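Local structure of putidaredoxin reductase (Pseudomonas putida, 1Q1R) at residues T167-N172 with A204-R209; S194-H199 with A357-S362; A286-Q291 with L306-K311. The protein probably passes electrons from NADH through its bound FAD to putidaredoxin, the ferredoxin that supplies the cytochrome P450cam monooxygenase. All blocks are in the same frame, centred on the assembly; numbering follows the deposited sequence.

How the contacts relate
Contacts 1 and 2 are neighbours, their centres about 16 Å apart, and they share a piece of chain: helix 191-204 supplies F196 to contact 2 and leads into contact 1, where G205 is the first residue to leave helical geometry and strand 207-209 follows. They touch directly where I208 CD1 packs on E198 CA at 3.8 Å. Contact 3 lies on the other side of the chain's centre, its centre about 36 Å from that of contact 1 and about 31 Å from that of contact 2. Its Q308 side chain is about 7 Å from the bound FAD. In sequence it is nested within the loop that contact 2 closes.

Contact 1: T167-N172 with A204-R209; sequences TAIKAN and AGVDIR
I169 meets A204, G205 and V206 through apolar packing, and no hydrogen bond crosses between the segments. Its CG1 presses on V206 CG2 at 3.2 Å, closer than an ordinary van der Waals contact, with the two side chains running at a slant to each other. The first torsion, with CG1 anti to the carbonyl carbon and beside the backbone N (chi1 -87°), turns the CG1-CD1 arm toward V206 and G205, and CD1 reaches G205 C at 3.9 Å. The other branch, CG2, lies 3.7 Å from A204 O and 4.3 Å from A204 CB. V175 of strand 174-178 also touches I169, while Y334 touches A204 and V206.

The fold here is a Rossmann-type parallel sheet, probably that of the NAD-binding domain of the glutathione reductase fold. Helix 159-170 packs over it, and 207-209 is the edge strand beside 174-178.

Backbone bonds end both helices in Schellman motifs. In one, N172 has positive phi and its N bonds to I169 O at 2.8 Å; in the other, G205 closes helix 191-204. A CB on G205 would probably collide with the A204 carbonyl oxygen and lie close to I169 CD1.

Within strand 207-209, R209 grips D207 side-on, NE at 2.8 Å and NH2 at 3.0 Å from the single oxygen OD2, which lies close to the guanidinium plane.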
ATOM      1  N   THR A 167       1.179  11.473  13.039  1.00 20.37           N
ATOM      2  CA  THR A 167       2.041  10.927  14.083  1.00 20.58           C
ATOM      3  C   THR A 167       3.025  11.979  14.597  1.00 20.88           C
ATOM      4  O   THR A 167       3.264  12.068  15.805  1.00 20.67           O
ATOM      5  CB  THR A 167       2.815   9.696  13.569  1.00 20.53           C
ATOM      6  OG1 THR A 167       1.879   8.698  13.154  1.00 22.26           O
ATOM      7  CG2 THR A 167       3.692   9.107  14.675  1.00 21.89           C
ATOM      8  N   ALA A 168       3.581  12.781  13.692  1.00 19.92           N
ATOM      9  CA  ALA A 168       4.522  13.823  14.095  1.00 21.58           C
ATOM     10  C   ALA A 168       3.815  14.887  14.935  1.00 22.20           C
ATOM     11  O   ALA A 168       4.369  15.381  15.918  1.00 21.84           O
ATOM     12  CB  ALA A 168       5.165  14.466  12.869  1.00 19.53           C
ATOM     13  N   ILE A 169       2.596  15.246  14.537  1.00 22.86           N
ATOM     14  CA  ILE A 169       1.812  16.239  15.269  1.00 24.38           C
ATOM     15  C   ILE A 169       1.590  15.783  16.705  1.00 24.77           C
ATOM     16  O   ILE A 169       1.693  16.574  17.646  1.00 24.32           O
ATOM     17  CB  ILE A 169       0.435  16.478  14.592  1.00 24.27           C
ATOM     18  CG1 ILE A 169       0.578  17.554  13.523  1.00 25.51           C
ATOM     19  CG2 ILE A 169      -0.609  16.906  15.627  1.00 26.31           C
ATOM     20  CD1 ILE A 169       1.038  18.902  14.077  1.00 25.45           C
ATOM     21  N   LYS A 170       1.282  14.500  16.862  1.00 25.65           N
ATOM     22  CA  LYS A 170       1.045  13.917  18.172  1.00 27.77           C
ATOM     23  C   LYS A 170       2.332  13.983  19.003  1.00 27.79           C
ATOM     24  O   LYS A 170       2.285  14.084  20.230  1.00 27.42           O
ATOM     25  CB  LYS A 170       0.590  12.462  18.016  1.00 29.89           C
ATOM     26  CG  LYS A 170       0.302  11.746  19.327  1.00 33.90           C
ATOM     27  CD  LYS A 170      -0.970  12.261  19.984  1.00 36.76           C
ATOM     28  CE  LYS A 170      -1.157  11.647  21.365  1.00 38.17           C
ATOM     29  NZ  LYS A 170      -1.080  10.162  21.319  1.00 38.84           N
ATOM     30  N   ALA A 171       3.474  13.922  18.321  1.00 26.62           N
ATOM     31  CA  ALA A 171       4.776  13.988  18.978  1.00 26.20           C
ATOM     32  C   ALA A 171       5.139  15.448  19.262  1.00 26.49           C
ATOM     33  O   ALA A 171       6.253  15.760  19.692  1.00 25.58           O
ATOM     34  CB  ALA A 171       5.839  13.347  18.091  1.00 25.31           C
ATOM     35  N   ASN A 172       4.183  16.335  18.998  1.00 26.68           N
ATOM     36  CA  ASN A 172       4.347  17.770  19.215  1.00 26.71           C
ATOM     37  C   ASN A 172       5.406  18.466  18.371  1.00 26.05           C
ATOM     38  O   ASN A 172       6.005  19.454  18.795  1.00 25.08           O
ATOM     39  CB  ASN A 172       4.590  18.052  20.698  1.00 28.74           C
ATOM     40  CG  ASN A 172       3.353  17.804  21.540  1.00 31.36           C
ATOM     41  OD1 ASN A 172       2.271  18.305  21.232  1.00 34.22           O
ATOM     42  ND2 ASN A 172       3.504  17.034  22.608  1.00 32.27           N
ATOM     43  N   ALA A 204      -5.506  20.215  13.482  1.00 31.55           N
ATOM     44  CA  ALA A 204      -4.595  19.563  14.414  1.00 30.82           C
ATOM     45  C   ALA A 204      -3.276  20.331  14.556  1.00 30.38           C
ATOM     46  O   ALA A 204      -2.502  20.081  15.476  1.00 29.89           O
ATOM     47  CB  ALA A 204      -4.323  18.131  13.956  1.00 30.83           C
ATOM     48  N   GLY A 205      -3.020  21.263  13.643  1.00 30.16           N
ATOM     49  CA  GLY A 205      -1.790  22.032  13.725  1.00 30.19           C
ATOM     50  C   GLY A 205      -0.890  21.907  12.507  1.00 30.27           C
ATOM     51  O   GLY A 205       0.090  22.636  12.375  1.00 29.81           O
ATOM     52  N   VAL A 206      -1.214  20.984  11.612  1.00 29.87           N
ATOM     53  CA  VAL A 206      -0.416  20.801  10.411  1.00 29.44           C
ATOM     54  C   VAL A 206      -0.623  21.949   9.432  1.00 30.76           C
ATOM     55  O   VAL A 206      -1.753  22.370   9.185  1.00 30.86           O
ATOM     56  CB  VAL A 206      -0.785  19.500   9.675  1.00 28.80           C
ATOM     57  CG1 VAL A 206       0.032  19.378   8.386  1.00 28.34           C
ATOM     58  CG2 VAL A 206      -0.547  18.314  10.572  1.00 28.17           C
ATOM     59  N   ASP A 207       0.473  22.461   8.885  1.00 30.75           N
ATOM     60  CA  ASP A 207       0.385  23.525   7.895  1.00 31.43           C
ATOM     61  C   ASP A 207       0.518  22.859   6.534  1.00 30.82           C
ATOM     62  O   ASP A 207       1.623  22.554   6.085  1.00 30.47           O
ATOM     63  CB  ASP A 207       1.498  24.557   8.089  1.00 32.77           C
ATOM     64  CG  ASP A 207       1.565  25.558   6.949  1.00 34.18           C
ATOM     65  OD1 ASP A 207       0.537  25.775   6.272  1.00 34.83           O
ATOM     66  OD2 ASP A 207       2.644  26.140   6.733  1.00 35.89           O
ATOM     67  N   ILE A 208      -0.621  22.618   5.891  1.00 30.82           N
ATOM     68  CA  ILE A 208      -0.657  21.972   4.582  1.00 30.56           C
ATOM     69  C   ILE A 208      -0.560  22.993   3.455  1.00 31.20           C
ATOM     70  O   ILE A 208      -1.347  23.939   3.392  1.00 30.99           O
ATOM     71  CB  ILE A 208      -1.963  21.162   4.408  1.00 30.92           C
ATOM     72  CG1 ILE A 208      -1.982  20.003   5.408  1.00 31.60           C
ATOM     73  CG2 ILE A 208      -2.083  20.651   2.977  1.00 29.74           C
ATOM     74  CD1 ILE A 208      -3.247  19.184   5.382  1.00 33.34           C
ATOM     75  N   ARG A 209       0.408  22.793   2.568  1.00 31.32           N
ATOM     76  CA  ARG A 209       0.603  23.690   1.436  1.00 32.12           C
ATOM     77  C   ARG A 209       0.448  22.932   0.129  1.00 31.68           C
ATOM     78  O   ARG A 209       1.342  22.201  -0.294  1.00 30.88           O
ATOM     79  CB  ARG A 209       1.988  24.342   1.508  1.00 32.88           C
ATOM     80  CG  ARG A 209       2.238  25.005   2.848  1.00 34.80           C
ATOM     81  CD  ARG A 209       3.316  26.065   2.794  1.00 37.16           C
ATOM     82  NE  ARG A 209       3.377  26.779   4.067  1.00 40.14           N
ATOM     83  CZ  ARG A 209       3.933  27.975   4.233  1.00 41.23           C
ATOM     84  NH1 ARG A 209       4.481  28.604   3.200  1.00 41.88           N
ATOM     85  NH2 ARG A 209       3.935  28.544   5.432  1.00 40.74           N
TER

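Contact 2: S194-H199 with A357-S362; sequences SAFYEH and AQPDFS
F196, on helix 191-204, faces P359 and F361; no hydrogen bond joins the two backbones, whose closest CA atoms are those of F196 and A357, 7.6 Å apart. The two phenyl rings form a T-shaped pair, planes at 89° and centroids 5.1 Å apart. F361 presents its edge: CZ stands over the centre of the F196 ring, 3.8 Å above its plane, and CE2 comes to 3.8 Å from F196 CD1. F196 extends to this meeting with CG anti to the backbone N (chi1 164°), and F361, with CG between its own N and carbonyl carbon (chi1 59°), directs its ring edge at that face.

The pair joins two domains. Helix 191-204 flanks the parallel sheet of the probable NAD-binding domain, and strand 360-367 belongs to the antiparallel sheet of the C-terminal domain, whose V377 touches F196, P359 and F361.

P359 adds a smaller apolar contact, CG lying 4.2 Å from F196 CE1. It is the centre of an inverse gamma turn, closed by D360 N to Q358 O at 2.7 Å. The Q358 oxygen also lies at the edge of the F361 ring, near its plane, while F196 CD2 rests over the face of the Y197 ring.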
ATOM      1  N   SER A 194     -11.159  15.775   0.168  1.00 34.08           N
ATOM      2  CA  SER A 194      -9.831  16.359   0.343  1.00 34.36           C
ATOM      3  C   SER A 194      -9.981  17.473   1.366  1.00 33.70           C
ATOM      4  O   SER A 194      -9.145  17.648   2.251  1.00 33.96           O
ATOM      5  CB  SER A 194      -9.320  16.952  -0.973  1.00 34.57           C
ATOM      6  OG  SER A 194      -9.078  15.943  -1.935  1.00 36.44           O
ATOM      7  N   ALA A 195     -11.070  18.221   1.236  1.00 32.74           N
ATOM      8  CA  ALA A 195     -11.361  19.322   2.140  1.00 31.47           C
ATOM      9  C   ALA A 195     -11.433  18.808   3.570  1.00 30.44           C
ATOM     10  O   ALA A 195     -10.930  19.446   4.495  1.00 29.74           O
ATOM     11  CB  ALA A 195     -12.681  19.981   1.750  1.00 32.27           C
ATOM     12  N   PHE A 196     -12.069  17.654   3.754  1.00 29.47           N
ATOM     13  CA  PHE A 196     -12.184  17.068   5.085  1.00 27.67           C
ATOM     14  C   PHE A 196     -10.791  16.823   5.677  1.00 27.53           C
ATOM     15  O   PHE A 196     -10.501  17.251   6.798  1.00 26.40           O
ATOM     16  CB  PHE A 196     -12.954  15.749   5.021  1.00 27.59           C
ATOM     17  CG  PHE A 196     -12.797  14.902   6.248  1.00 27.15           C
ATOM     18  CD1 PHE A 196     -13.428  15.251   7.441  1.00 27.33           C
ATOM     19  CD2 PHE A 196     -11.982  13.775   6.223  1.00 26.54           C
ATOM     20  CE1 PHE A 196     -13.245  14.485   8.598  1.00 26.95           C
ATOM     21  CE2 PHE A 196     -11.791  13.005   7.366  1.00 25.50           C
ATOM     22  CZ  PHE A 196     -12.423  13.360   8.557  1.00 27.13           C
ATOM     23  N   TYR A 197      -9.933  16.135   4.923  1.00 27.45           N
ATOM     24  CA  TYR A 197      -8.580  15.842   5.396  1.00 28.96           C
ATOM     25  C   TYR A 197      -7.750  17.098   5.643  1.00 28.48           C
ATOM     26  O   TYR A 197      -7.095  17.228   6.675  1.00 27.77           O
ATOM     27  CB  TYR A 197      -7.843  14.937   4.407  1.00 30.08           C
ATOM     28  CG  TYR A 197      -8.280  13.493   4.454  1.00 32.86           C
ATOM     29  CD1 TYR A 197      -9.077  12.950   3.447  1.00 34.41           C
ATOM     30  CD2 TYR A 197      -7.897  12.665   5.509  1.00 34.39           C
ATOM     31  CE1 TYR A 197      -9.480  11.615   3.489  1.00 35.27           C
ATOM     32  CE2 TYR A 197      -8.296  11.329   5.560  1.00 35.08           C
ATOM     33  CZ  TYR A 197      -9.085  10.813   4.547  1.00 35.43           C
ATOM     34  OH  TYR A 197      -9.468   9.491   4.586  1.00 37.38           O
ATOM     35  N   GLU A 198      -7.776  18.027   4.695  1.00 29.03           N
ATOM     36  CA  GLU A 198      -7.019  19.260   4.848  1.00 29.73           C
ATOM     37  C   GLU A 198      -7.448  20.018   6.102  1.00 30.05           C
ATOM     38  O   GLU A 198      -6.606  20.483   6.877  1.00 29.67           O
ATOM     39  CB  GLU A 198      -7.165  20.116   3.584  1.00 31.40           C
ATOM     40  CG  GLU A 198      -6.358  19.550   2.413  1.00 33.42           C
ATOM     41  CD  GLU A 198      -6.578  20.289   1.106  1.00 35.54           C
ATOM     42  OE1 GLU A 198      -6.810  21.514   1.144  1.00 38.37           O
ATOM     43  OE2 GLU A 198      -6.502  19.644   0.038  1.00 35.86           O
ATOM     44  N   HIS A 199      -8.754  20.120   6.329  1.00 29.90           N
ATOM     45  CA  HIS A 199      -9.247  20.812   7.516  1.00 30.03           C
ATOM     46  C   HIS A 199      -8.918  20.010   8.775  1.00 29.51           C
ATOM     47  O   HIS A 199      -8.567  20.565   9.815  1.00 29.12           O
ATOM     48  CB  HIS A 199     -10.761  21.035   7.413  1.00 31.91           C
ATOM     49  CG  HIS A 199     -11.365  21.663   8.630  1.00 33.40           C
ATOM     50  ND1 HIS A 199     -11.920  20.924   9.654  1.00 34.26           N
ATOM     51  CD2 HIS A 199     -11.468  22.961   9.007  1.00 33.87           C
ATOM     52  CE1 HIS A 199     -12.338  21.737  10.606  1.00 34.18           C
ATOM     53  NE2 HIS A 199     -12.075  22.978  10.240  1.00 33.89           N
ATOM     54  N   ALA A 357     -18.742  17.676   8.398  1.00 36.90           N
ATOM     55  CA  ALA A 357     -18.256  18.542   9.468  1.00 39.23           C
ATOM     56  C   ALA A 357     -17.925  17.716  10.703  1.00 40.67           C
ATOM     57  O   ALA A 357     -17.624  18.261  11.766  1.00 40.58           O
ATOM     58  CB  ALA A 357     -19.305  19.596   9.812  1.00 38.65           C
ATOM     59  N   GLN A 358     -17.986  16.398  10.556  1.00 41.80           N
ATOM     60  CA  GLN A 358     -17.699  15.491  11.660  1.00 43.14           C
ATOM     61  C   GLN A 358     -17.093  14.204  11.102  1.00 42.40           C
ATOM     62  O   GLN A 358     -17.458  13.764  10.016  1.00 42.60           O
ATOM     63  CB  GLN A 358     -18.996  15.185  12.412  1.00 45.68           C
ATOM     64  CG  GLN A 358     -18.826  14.365  13.678  1.00 50.39           C
ATOM     65  CD  GLN A 358     -20.156  14.064  14.353  1.00 53.16           C
ATOM     66  OE1 GLN A 358     -20.202  13.406  15.396  1.00 55.06           O
ATOM     67  NE2 GLN A 358     -21.246  14.545  13.758  1.00 54.35           N
ATOM     68  N   PRO A 359     -16.138  13.598  11.827  1.00 41.84           N
ATOM     69  CA  PRO A 359     -15.527  12.356  11.336  1.00 40.23           C
ATOM     70  C   PRO A 359     -16.502  11.209  11.560  1.00 38.13           C
ATOM     71  O   PRO A 359     -16.294  10.359  12.425  1.00 36.72           O
ATOM     72  CB  PRO A 359     -14.269  12.215  12.196  1.00 41.20           C
ATOM     73  CG  PRO A 359     -13.987  13.619  12.653  1.00 42.79           C
ATOM     74  CD  PRO A 359     -15.370  14.135  12.961  1.00 42.39           C
ATOM     75  N   ASP A 360     -17.576  11.207  10.781  1.00 36.16           N
ATOM     76  CA  ASP A 360     -18.607  10.189  10.887  1.00 34.95           C
ATOM     77  C   ASP A 360     -19.505  10.270   9.664  1.00 33.16           C
ATOM     78  O   ASP A 360     -20.575  10.876   9.701  1.00 33.46           O
ATOM     79  CB  ASP A 360     -19.416  10.415  12.167  1.00 36.12           C
ATOM     80  CG  ASP A 360     -20.704   9.629  12.188  1.00 37.38           C
ATOM     81  OD1 ASP A 360     -20.696   8.448  11.785  1.00 37.07           O
ATOM     82  OD2 ASP A 360     -21.729  10.197  12.622  1.00 40.15           O
ATOM     83  N   PHE A 361     -19.061   9.655   8.576  1.00 30.49           N
ATOM     84  CA  PHE A 361     -19.822   9.683   7.340  1.00 28.41           C
ATOM     85  C   PHE A 361     -19.283   8.677   6.344  1.00 27.74           C
ATOM     86  O   PHE A 361     -18.239   8.060   6.564  1.00 26.70           O
ATOM     87  CB  PHE A 361     -19.759  11.087   6.727  1.00 28.21           C
ATOM     88  CG  PHE A 361     -18.356  11.560   6.430  1.00 28.67           C
ATOM     89  CD1 PHE A 361     -17.672  11.100   5.308  1.00 28.36           C
ATOM     90  CD2 PHE A 361     -17.715  12.453   7.280  1.00 28.05           C
ATOM     91  CE1 PHE A 361     -16.372  11.524   5.038  1.00 29.48           C
ATOM     92  CE2 PHE A 361     -16.416  12.884   7.021  1.00 28.44           C
ATOM     93  CZ  PHE A 361     -15.742  12.420   5.899  1.00 28.75           C
ATOM     94  N   SER A 362     -20.015   8.516   5.249  1.00 26.70           N
ATOM     95  CA  SER A 362     -19.624   7.622   4.173  1.00 26.58           C
ATOM     96  C   SER A 362     -19.800   8.406   2.881  1.00 26.71           C
ATOM     97  O   SER A 362     -20.754   9.173   2.739  1.00 26.84           O
ATOM     98  CB  SER A 362     -20.507   6.376   4.152  1.00 25.85           C
ATOM     99  OG  SER A 362     -20.339   5.618   5.337  1.00 27.66           O
TER

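Contact 3: A286-Q291 with L306-K311; sequences ARFHSQ and LEQARK
Q308 reaches from helix 302-316 to A286 and F288 on strand 286-290. Its CB already points toward the strand. CG lies anti to the carbonyl carbon (chi1 -68°), and the chain beyond is extended, carrying CD across to 4.3 Å from F288 CD2. There the amide forks. One terminal position, modelled as NE2, rests on A286 CB at 3.6 Å; the other, modelled as OE1, approaches the F288 ring obliquely, 3.2 Å from both CD2 and CE2. The amide is probably turned over, so only the positions of its two ends, not their identities, can be relied on. Its plane stands at 88° to that of the ring.

This probably belongs to the FAD-binding part of the glutathione reductase fold. Helix 302-316 packs through L306 and A309 on helix 14-25, which follows the first Rossmann-type glycine turn. Strand 286-290 is the middle strand of a three-stranded mixed sheet, and V297 of the neighbouring strand 295-298 touches F288, while M272 and V282 touch Q308.

With F288 replaced by an alanine, the ring that packs on V297 and the Q308 amide would be missing, and that amide is likely to be freer to turn.

Across the contact a polar amide meets a phenyl ring and a methyl group, neither offering a conventional hydrogen bond; the contact is one of packing, and any hydrogen bonds of the Q308 amide probably come from outside these two segments.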
ATOM      1  N   ALA A 286       2.391  -6.494  -8.832  1.00 27.97           N
ATOM      2  CA  ALA A 286       1.537  -7.119  -9.835  1.00 29.17           C
ATOM      3  C   ALA A 286       0.441  -6.278 -10.472  1.00 29.93           C
ATOM      4  O   ALA A 286      -0.382  -5.671  -9.784  1.00 29.89           O
ATOM      5  CB  ALA A 286       0.925  -8.393  -9.250  1.00 28.50           C
ATOM      6  N   ARG A 287       0.447  -6.244 -11.802  1.00 30.58           N
ATOM      7  CA  ARG A 287      -0.586  -5.538 -12.546  1.00 31.50           C
ATOM      8  C   ARG A 287      -1.495  -6.647 -13.062  1.00 31.05           C
ATOM      9  O   ARG A 287      -1.071  -7.503 -13.834  1.00 31.25           O
ATOM     10  CB  ARG A 287      -0.004  -4.748 -13.719  1.00 32.76           C
ATOM     11  CG  ARG A 287      -1.087  -4.118 -14.602  1.00 34.30           C
ATOM     12  CD  ARG A 287      -0.532  -2.993 -15.436  1.00 34.69           C
ATOM     13  NE  ARG A 287      -0.089  -1.889 -14.592  1.00 37.13           N
ATOM     14  CZ  ARG A 287      -0.906  -1.038 -13.983  1.00 37.13           C
ATOM     15  NH1 ARG A 287      -2.218  -1.153 -14.128  1.00 38.94           N
ATOM     16  NH2 ARG A 287      -0.409  -0.069 -13.227  1.00 37.58           N
ATOM     17  N   PHE A 288      -2.744  -6.641 -12.613  1.00 31.52           N
ATOM     18  CA  PHE A 288      -3.690  -7.673 -13.007  1.00 31.86           C
ATOM     19  C   PHE A 288      -4.970  -7.076 -13.575  1.00 31.86           C
ATOM     20  O   PHE A 288      -5.223  -5.878 -13.452  1.00 31.60           O
ATOM     21  CB  PHE A 288      -4.022  -8.543 -11.797  1.00 31.72           C
ATOM     22  CG  PHE A 288      -4.769  -7.812 -10.712  1.00 32.51           C
ATOM     23  CD1 PHE A 288      -6.153  -7.922 -10.607  1.00 32.58           C
ATOM     24  CD2 PHE A 288      -4.089  -7.000  -9.804  1.00 32.72           C
ATOM     25  CE1 PHE A 288      -6.850  -7.233  -9.611  1.00 32.29           C
ATOM     26  CE2 PHE A 288      -4.780  -6.305  -8.803  1.00 31.94           C
ATOM     27  CZ  PHE A 288      -6.159  -6.425  -8.709  1.00 31.63           C
ATOM     28  N   HIS A 289      -5.781  -7.924 -14.193  1.00 32.77           N
ATOM     29  CA  HIS A 289      -7.036  -7.466 -14.767  1.00 33.62           C
ATOM     30  C   HIS A 289      -8.182  -7.630 -13.777  1.00 33.21           C
ATOM     31  O   HIS A 289      -8.485  -8.736 -13.335  1.00 33.56           O
ATOM     32  CB  HIS A 289      -7.340  -8.229 -16.060  1.00 35.42           C
ATOM     33  CG  HIS A 289      -8.617  -7.808 -16.720  1.00 35.97           C
ATOM     34  ND1 HIS A 289      -9.838  -8.357 -16.395  1.00 36.58           N
ATOM     35  CD2 HIS A 289      -8.867  -6.852 -17.646  1.00 36.36           C
ATOM     36  CE1 HIS A 289     -10.787  -7.755 -17.091  1.00 36.75           C
ATOM     37  NE2 HIS A 289     -10.225  -6.839 -17.857  1.00 36.72           N
ATOM     38  N   SER A 290      -8.798  -6.515 -13.408  1.00 33.55           N
ATOM     39  CA  SER A 290      -9.926  -6.547 -12.488  1.00 34.59           C
ATOM     40  C   SER A 290     -11.183  -6.776 -13.310  1.00 34.94           C
ATOM     41  O   SER A 290     -11.545  -5.937 -14.129  1.00 33.61           O
ATOM     42  CB  SER A 290     -10.055  -5.219 -11.747  1.00 34.34           C
ATOM     43  OG  SER A 290     -11.277  -5.166 -11.025  1.00 34.76           O
ATOM     44  N   GLN A 291     -11.841  -7.909 -13.107  1.00 37.00           N
ATOM     45  CA  GLN A 291     -13.062  -8.187 -13.855  1.00 39.54           C
ATOM     46  C   GLN A 291     -14.192  -7.341 -13.283  1.00 39.46           C
ATOM     47  O   GLN A 291     -15.135  -6.981 -13.986  1.00 39.58           O
ATOM     48  CB  GLN A 291     -13.397  -9.682 -13.795  1.00 41.42           C
ATOM     49  CG  GLN A 291     -13.338 -10.287 -12.409  1.00 45.74           C
ATOM     50  CD  GLN A 291     -13.157 -11.796 -12.446  1.00 48.31           C
ATOM     51  OE1 GLN A 291     -13.972 -12.520 -13.026  1.00 50.59           O
ATOM     52  NE2 GLN A 291     -12.080 -12.280 -11.825  1.00 49.08           N
ATOM     53  N   LEU A 306      -2.814 -10.038   0.553  1.00 23.24           N
ATOM     54  CA  LEU A 306      -3.376 -11.236   1.164  1.00 24.26           C
ATOM     55  C   LEU A 306      -4.222 -12.016   0.154  1.00 24.88           C
ATOM     56  O   LEU A 306      -4.046 -13.224  -0.015  1.00 24.06           O
ATOM     57  CB  LEU A 306      -4.222 -10.859   2.384  1.00 24.36           C
ATOM     58  CG  LEU A 306      -3.464 -10.187   3.539  1.00 25.60           C
ATOM     59  CD1 LEU A 306      -4.437  -9.761   4.643  1.00 25.44           C
ATOM     60  CD2 LEU A 306      -2.429 -11.152   4.088  1.00 24.47           C
ATOM     61  N   GLU A 307      -5.129 -11.315  -0.519  1.00 25.65           N
ATOM     62  CA  GLU A 307      -6.002 -11.942  -1.506  1.00 27.38           C
ATOM     63  C   GLU A 307      -5.191 -12.617  -2.611  1.00 27.02           C
ATOM     64  O   GLU A 307      -5.390 -13.798  -2.902  1.00 26.71           O
ATOM     65  CB  GLU A 307      -6.952 -10.900  -2.106  1.00 28.31           C
ATOM     66  CG  GLU A 307      -7.793 -11.415  -3.273  1.00 31.74           C
ATOM     67  CD  GLU A 307      -8.806 -10.399  -3.770  1.00 32.44           C
ATOM     68  OE1 GLU A 307      -8.476  -9.196  -3.826  1.00 34.27           O
ATOM     69  OE2 GLU A 307      -9.933 -10.804  -4.121  1.00 34.55           O
ATOM     70  N   GLN A 308      -4.264 -11.874  -3.210  1.00 27.16           N
ATOM     71  CA  GLN A 308      -3.437 -12.425  -4.276  1.00 27.69           C
ATOM     72  C   GLN A 308      -2.557 -13.578  -3.800  1.00 28.02           C
ATOM     73  O   GLN A 308      -2.406 -14.581  -4.498  1.00 28.11           O
ATOM     74  CB  GLN A 308      -2.570 -11.327  -4.905  1.00 27.81           C
ATOM     75  CG  GLN A 308      -3.376 -10.292  -5.670  1.00 26.84           C
ATOM     76  CD  GLN A 308      -2.521  -9.359  -6.517  1.00 27.71           C
ATOM     77  OE1 GLN A 308      -3.036  -8.428  -7.135  1.00 29.22           O
ATOM     78  NE2 GLN A 308      -1.215  -9.607  -6.554  1.00 26.09           N
ATOM     79  N   ALA A 309      -1.984 -13.443  -2.611  1.00 28.14           N
ATOM     80  CA  ALA A 309      -1.121 -14.489  -2.070  1.00 28.67           C
ATOM     81  C   ALA A 309      -1.911 -15.769  -1.796  1.00 29.47           C
ATOM     82  O   ALA A 309      -1.412 -16.877  -1.998  1.00 29.31           O
ATOM     83  CB  ALA A 309      -0.445 -13.999  -0.789  1.00 26.96           C
ATOM     84  N   ARG A 310      -3.143 -15.616  -1.330  1.00 30.52           N
ATOM     85  CA  ARG A 310      -3.976 -16.775  -1.045  1.00 32.74           C
ATOM     86  C   ARG A 310      -4.423 -17.465  -2.335  1.00 32.84           C
ATOM     87  O   ARG A 310      -4.551 -18.688  -2.380  1.00 32.87           O
ATOM     88  CB  ARG A 310      -5.176 -16.352  -0.191  1.00 33.82           C
ATOM     89  CG  ARG A 310      -4.783 -16.175   1.269  1.00 36.32           C
ATOM     90  CD  ARG A 310      -5.691 -15.244   2.052  1.00 38.17           C
ATOM     91  NE  ARG A 310      -5.161 -15.042   3.401  1.00 39.91           N
ATOM     92  CZ  ARG A 310      -5.635 -14.164   4.279  1.00 40.45           C
ATOM     93  NH1 ARG A 310      -6.665 -13.389   3.959  1.00 40.96           N
ATOM     94  NH2 ARG A 310      -5.077 -14.060   5.480  1.00 40.32           N
ATOM     95  N   LYS A 311      -4.631 -16.678  -3.385  1.00 33.16           N
ATOM     96  CA  LYS A 311      -5.050 -17.215  -4.671  1.00 34.76           C
ATOM     97  C   LYS A 311      -3.924 -18.061  -5.268  1.00 35.46           C
ATOM     98  O   LYS A 311      -4.169 -19.144  -5.807  1.00 35.96           O
ATOM     99  CB  LYS A 311      -5.416 -16.073  -5.621  1.00 35.02           C
ATOM    100  CG  LYS A 311      -5.959 -16.522  -6.971  1.00 35.20           C
ATOM    101  CD  LYS A 311      -6.380 -15.329  -7.810  1.00 34.80           C
ATOM    102  CE  LYS A 311      -6.929 -15.761  -9.166  1.00 35.23           C
ATOM    103  NZ  LYS A 311      -7.370 -14.596  -9.992  1.00 34.84           N
TER